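Local coordinates for protein antistasin (Haementeria officinalis, PDB 1SKZ) that inhibits blood coagulation factor Xa as a small, highly disulfide-bonded serine protease inhibitor of leech origin, and also binds heparin, at residues K97-K100 with L101-Y105; A18-I21 with I22-R25. All coordinates share one frame; numbering follows the deposited sequence.

Contact 1. Residues K97-K100 with L101-Y105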
loop_
_atom_site.group_PDB
_atom_site.type_symbol
_atom_site.label_atom_id
_atom_site.label_comp_id
_atom_site.label_asym_id
_atom_site.label_seq_id
_atom_site.Cartn_x
_atom_site.Cartn_y
_atom_site.Cartn_z
ATOM N N LYS A 97 13.723 5.011 -12.281
ATOM C CA LYS A 97 13.153 4.940 -10.937
ATOM C C LYS A 97 12.226 6.133 -10.720
ATOM O O LYS A 97 12.504 7.232 -11.197
ATOM C CB LYS A 97 14.265 4.966 -9.867
ATOM C CG LYS A 97 15.144 3.717 -9.816
ATOM C CD LYS A 97 16.179 3.838 -8.670
ATOM C CE LYS A 97 17.117 2.613 -8.584
ATOM N NZ LYS A 97 18.275 2.895 -7.649
ATOM N N ARG A 98 11.198 5.935 -9.896
ATOM C CA ARG A 98 10.448 7.039 -9.306
ATOM C C ARG A 98 10.744 7.133 -7.811
ATOM O O ARG A 98 11.049 6.129 -7.150
ATOM C CB ARG A 98 8.935 6.850 -9.518
ATOM C CG ARG A 98 8.583 6.895 -10.969
ATOM C CD ARG A 98 7.121 6.925 -11.159
ATOM N NE ARG A 98 6.756 6.928 -12.577
ATOM C CZ ARG A 98 6.676 8.019 -13.333
ATOM N NH1 ARG A 98 6.739 9.235 -12.809
ATOM N NH2 ARG A 98 6.447 7.867 -14.627
ATOM N N ASP A 99 10.676 8.356 -7.299
ATOM C CA ASP A 99 10.832 8.603 -5.874
ATOM C C ASP A 99 9.485 8.501 -5.130
ATOM O O ASP A 99 8.445 8.162 -5.705
ATOM C CB ASP A 99 11.545 9.962 -5.646
ATOM C CG ASP A 99 10.726 11.195 -6.114
ATOM O OD1 ASP A 99 9.492 11.154 -6.255
ATOM O OD2 ASP A 99 11.337 12.280 -6.211
ATOM N N LYS A 100 9.505 8.776 -3.838
ATOM C CA LYS A 100 8.305 8.640 -3.038
ATOM C C LYS A 100 7.150 9.623 -3.416
ATOM O O LYS A 100 6.000 9.471 -2.963
ATOM C CB LYS A 100 8.687 8.817 -1.576
ATOM C CG LYS A 100 9.061 10.230 -1.173
ATOM C CD LYS A 100 9.020 10.346 0.355
ATOM C CE LYS A 100 9.270 11.779 0.832
ATOM N NZ LYS A 100 8.858 11.933 2.265
ATOM N N LEU A 101 7.454 10.636 -4.227
ATOM C CA LEU A 101 6.429 11.579 -4.688
ATOM C C LEU A 101 5.957 11.181 -6.084
ATOM O O LEU A 101 5.168 11.934 -6.705
ATOM C CB LEU A 101 6.977 13.012 -4.701
ATOM C CG LEU A 101 7.598 13.485 -3.368
ATOM C CD1 LEU A 101 8.220 14.879 -3.476
ATOM C CD2 LEU A 101 6.530 13.449 -2.309
ATOM N N GLY A 102 6.454 10.027 -6.564
ATOM C CA GLY A 102 6.109 9.508 -7.885
ATOM C C GLY A 102 6.813 10.191 -9.063
ATOM O O GLY A 102 6.312 10.177 -10.190
ATOM N N CYS A 103 7.967 10.793 -8.797
ATOM C CA CYS A 103 8.687 11.544 -9.813
ATOM C C CYS A 103 9.835 10.715 -10.326
ATOM O O CYS A 103 10.635 10.199 -9.546
ATOM C CB CYS A 103 9.225 12.850 -9.215
ATOM S SG CYS A 103 7.990 14.046 -8.595
ATOM N N GLU A 104 9.990 10.658 -11.640
ATOM C CA GLU A 104 11.174 10.012 -12.220
ATOM C C GLU A 104 12.436 10.769 -11.927
ATOM O O GLU A 104 12.440 12.018 -11.870
ATOM C CB GLU A 104 11.039 9.842 -13.739
ATOM C CG GLU A 104 9.926 8.896 -14.105
ATOM C CD GLU A 104 9.913 8.563 -15.575
ATOM O OE1 GLU A 104 10.096 9.502 -16.381
ATOM O OE2 GLU A 104 9.717 7.368 -15.908
ATOM N N TYR A 105 13.505 10.013 -11.692
ATOM C CA TYR A 105 14.828 10.604 -11.625
ATOM C C TYR A 105 15.821 9.682 -12.289
ATOM O O TYR A 105 15.448 8.633 -12.802
ATOM C CB TYR A 105 15.223 10.929 -10.170
ATOM C CG TYR A 105 15.307 9.725 -9.219
ATOM C CD1 TYR A 105 14.154 9.177 -8.663
ATOM C CD2 TYR A 105 16.547 9.186 -8.847
ATOM C CE1 TYR A 105 14.226 8.119 -7.760
ATOM C CE2 TYR A 105 16.619 8.146 -7.961
ATOM C CZ TYR A 105 15.461 7.619 -7.418
ATOM O OH TYR A 105 15.552 6.594 -6.509
HETATM O O HOH W 1 13.635 4.675 -5.951
#

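Contact 2. Residues A18-I21 with I22-R25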
loop_
_atom_site.group_PDB
_atom_site.type_symbol
_atom_site.label_atom_id
_atom_site.label_comp_id
_atom_site.label_asym_id
_atom_site.label_seq_id
_atom_site.Cartn_x
_atom_site.Cartn_y
_atom_site.Cartn_z
ATOM N N ALA A 18 -6.679 -2.511 -12.475
ATOM C CA ALA A 18 -7.103 -1.230 -11.937
ATOM C C ALA A 18 -6.236 -0.112 -12.494
ATOM O O ALA A 18 -5.159 -0.351 -13.082
ATOM C CB ALA A 18 -7.053 -1.243 -10.406
ATOM N N CYS A 19 -6.739 1.104 -12.353
ATOM C CA CYS A 19 -6.090 2.264 -12.933
ATOM C C CYS A 19 -4.822 2.734 -12.211
ATOM O O CYS A 19 -4.811 2.886 -10.976
ATOM C CB CYS A 19 -7.097 3.389 -13.002
ATOM S SG CYS A 19 -6.511 4.717 -14.069
ATOM N N ASN A 20 -3.741 2.862 -12.976
ATOM C CA ASN A 20 -2.510 3.469 -12.504
ATOM C C ASN A 20 -2.558 4.980 -12.728
ATOM O O ASN A 20 -2.782 5.445 -13.832
ATOM C CB ASN A 20 -1.299 2.854 -13.218
ATOM C CG ASN A 20 0.038 3.354 -12.666
ATOM O OD1 ASN A 20 0.302 4.563 -12.634
ATOM N ND2 ASN A 20 0.904 2.418 -12.269
ATOM N N ILE A 21 -2.471 5.732 -11.634
ATOM C CA ILE A 21 -2.814 7.128 -11.643
ATOM C C ILE A 21 -1.651 7.901 -12.231
ATOM O O ILE A 21 -1.827 8.988 -12.768
ATOM C CB ILE A 21 -3.133 7.624 -10.211
ATOM C CG1 ILE A 21 -3.982 8.892 -10.301
ATOM C CG2 ILE A 21 -1.803 7.798 -9.381
ATOM C CD1 ILE A 21 -4.221 9.561 -8.992
ATOM N N ILE A 22 -0.485 7.279 -12.244
ATOM C CA ILE A 22 0.661 7.897 -12.875
ATOM C C ILE A 22 0.614 7.761 -14.407
ATOM O O ILE A 22 0.664 8.775 -15.124
ATOM C CB ILE A 22 1.994 7.326 -12.311
ATOM C CG1 ILE A 22 2.129 7.703 -10.829
ATOM C CG2 ILE A 22 3.190 7.924 -13.054
ATOM C CD1 ILE A 22 3.468 7.274 -10.210
ATOM N N THR A 23 0.423 6.545 -14.897
ATOM C CA THR A 23 0.553 6.295 -16.328
ATOM C C THR A 23 -0.786 6.374 -17.027
ATOM O O THR A 23 -0.844 6.504 -18.242
ATOM C CB THR A 23 1.195 4.917 -16.623
ATOM O OG1 THR A 23 0.381 3.864 -16.073
ATOM C CG2 THR A 23 2.588 4.847 -16.032
ATOM N N ASP A 24 -1.843 6.410 -16.230
ATOM C CA ASP A 24 -3.226 6.345 -16.687
ATOM C C ASP A 24 -3.558 5.137 -17.562
ATOM O O ASP A 24 -4.571 5.134 -18.297
ATOM C CB ASP A 24 -3.634 7.642 -17.374
ATOM C CG ASP A 24 -5.077 7.986 -17.116
ATOM O OD1 ASP A 24 -5.729 7.329 -16.255
ATOM O OD2 ASP A 24 -5.585 8.897 -17.804
ATOM N N ARG A 25 -2.819 4.057 -17.306
ATOM C CA ARG A 25 -3.026 2.759 -17.948
ATOM C C ARG A 25 -3.414 1.699 -16.871
ATOM O O ARG A 25 -3.094 1.854 -15.692
ATOM C CB ARG A 25 -1.733 2.406 -18.694
ATOM C CG ARG A 25 -1.656 1.097 -19.467
ATOM C CD ARG A 25 -0.328 1.101 -20.319
ATOM N NE ARG A 25 0.198 -0.226 -20.700
ATOM C CZ ARG A 25 1.417 -0.687 -20.396
ATOM N NH1 ARG A 25 2.183 -0.101 -19.470
ATOM N NH2 ARG A 25 1.848 -1.790 -20.985
#

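Contact 1. Residues K97-K100 with L101-Y105
R98 and E104 face each other as a non-hydrogen-bonded pair in a short antiparallel beta-hairpin, whose strands are joined by a type I turn from D99 to G102 with a G1 beta bulge at G102-C103. From this pair the R98 side chain runs away from the tip of the turn, crossing the returning strand on the face it shares with E104. CB passes the carbonyl oxygen of C103, CG lies near E104 CG, and CD comes to 3.5 Å from G102 O. Beyond the extended chain, NH1 donates to G102 O at 2.8 Å, with the oxygen 17° out of the guanidinium plane. E104 CG covers one face of the group, 3.5 Å from CZ. At the tip, R98 NH2 is 3.5 Å from E104 OE2, but that oxygen lies well out of plane, so this salt bridge is one of charges without a directed N-H. R98 belongs to the predicted heparin-binding run K97-K100, its guanidinium gripped by the one hydrogen bond to G102 O.

With CG set between the backbone N and the carbonyl carbon (chi1 65°), the D99 carboxylate reaches into the turn. OD1 accepts from L101 N, making an Asx turn, and from C103 N at 3.0 Å; the two donors come from opposite faces of the carboxylate. D99 N to C103 O and G102 N to D99 O complete the bulge, with G102 at positive phi.

At the open end, Y105 N bonds to K97 O. K97 CB sits off-centre over the Y105 ring, 4.2 Å from its centroid, before the lysine leads away to a salt bridge with E107. The ring turns an edge to D99 N, and its hydroxyl is 2.8 Å from a water that donates to R98 O.

Contact 2. Residues A18-I21 with I22-R25
N20 OD1 gathers two backbone N-H groups of the residues that follow it. T23 N donates to it at 3.0 Å, approaching from above the amide plane, and I22 N adds a weaker bond at 2.9 Å. T23 OG1 packs against the same amide, 3.5 Å from N20 CG. The carboxamide is brought over the turn because CG lies opposite the backbone N (chi1 -174°), while its other end, ND2, is fixed by the carbonyl of Y46. N20 is buried, and its two amide ends are both engaged: OD1 by the turn, ND2 by Y46 O.

Around this side chain the backbone closes a tight reversal. N20 O receives a weak bond from D24 N at 2.8 Å, which, with the side-chain bonds, forms an Asx motif; I21, I22 and T23 are in helical conformation and D24 has positive phi. N20 N donates to R25 O at 3.0 Å and ties the two arms together. T23 OG1 takes a long, weak bond from R25 N, an ST turn on the exit arm.

Farther out, I21 and I22 cross at about a right angle, with I21 CG2 4.2 Å from I22 CG1. At the base of the loop C19 SG, in disulfide linkage to C8, stands 3.5 Å from D24 OD1, an oxygen that accepts a hydrogen bond from E9 N.

Contact 2 closes long before contact 1 opens along the chain, yet their centres are only about 15 Å apart. The loop of 18-25 follows the short helix 8-11, whereas the hairpin of 97-105 uses strands 96-98 and 104-105 within the second antistasin-like repeat. They touch directly: I22 CG2 packs 3.5 Å from R98 CZ. Y46 also joins them, its hydroxyl bonding to R98 N and its carbonyl to N20 ND2. A turn of the N-terminal part thus packs against an arginine of the predicted heparin site, while on the hairpin Y105 lies about 8 Å, side chain to side chain, from K90 of the R89-K90 reactive bond.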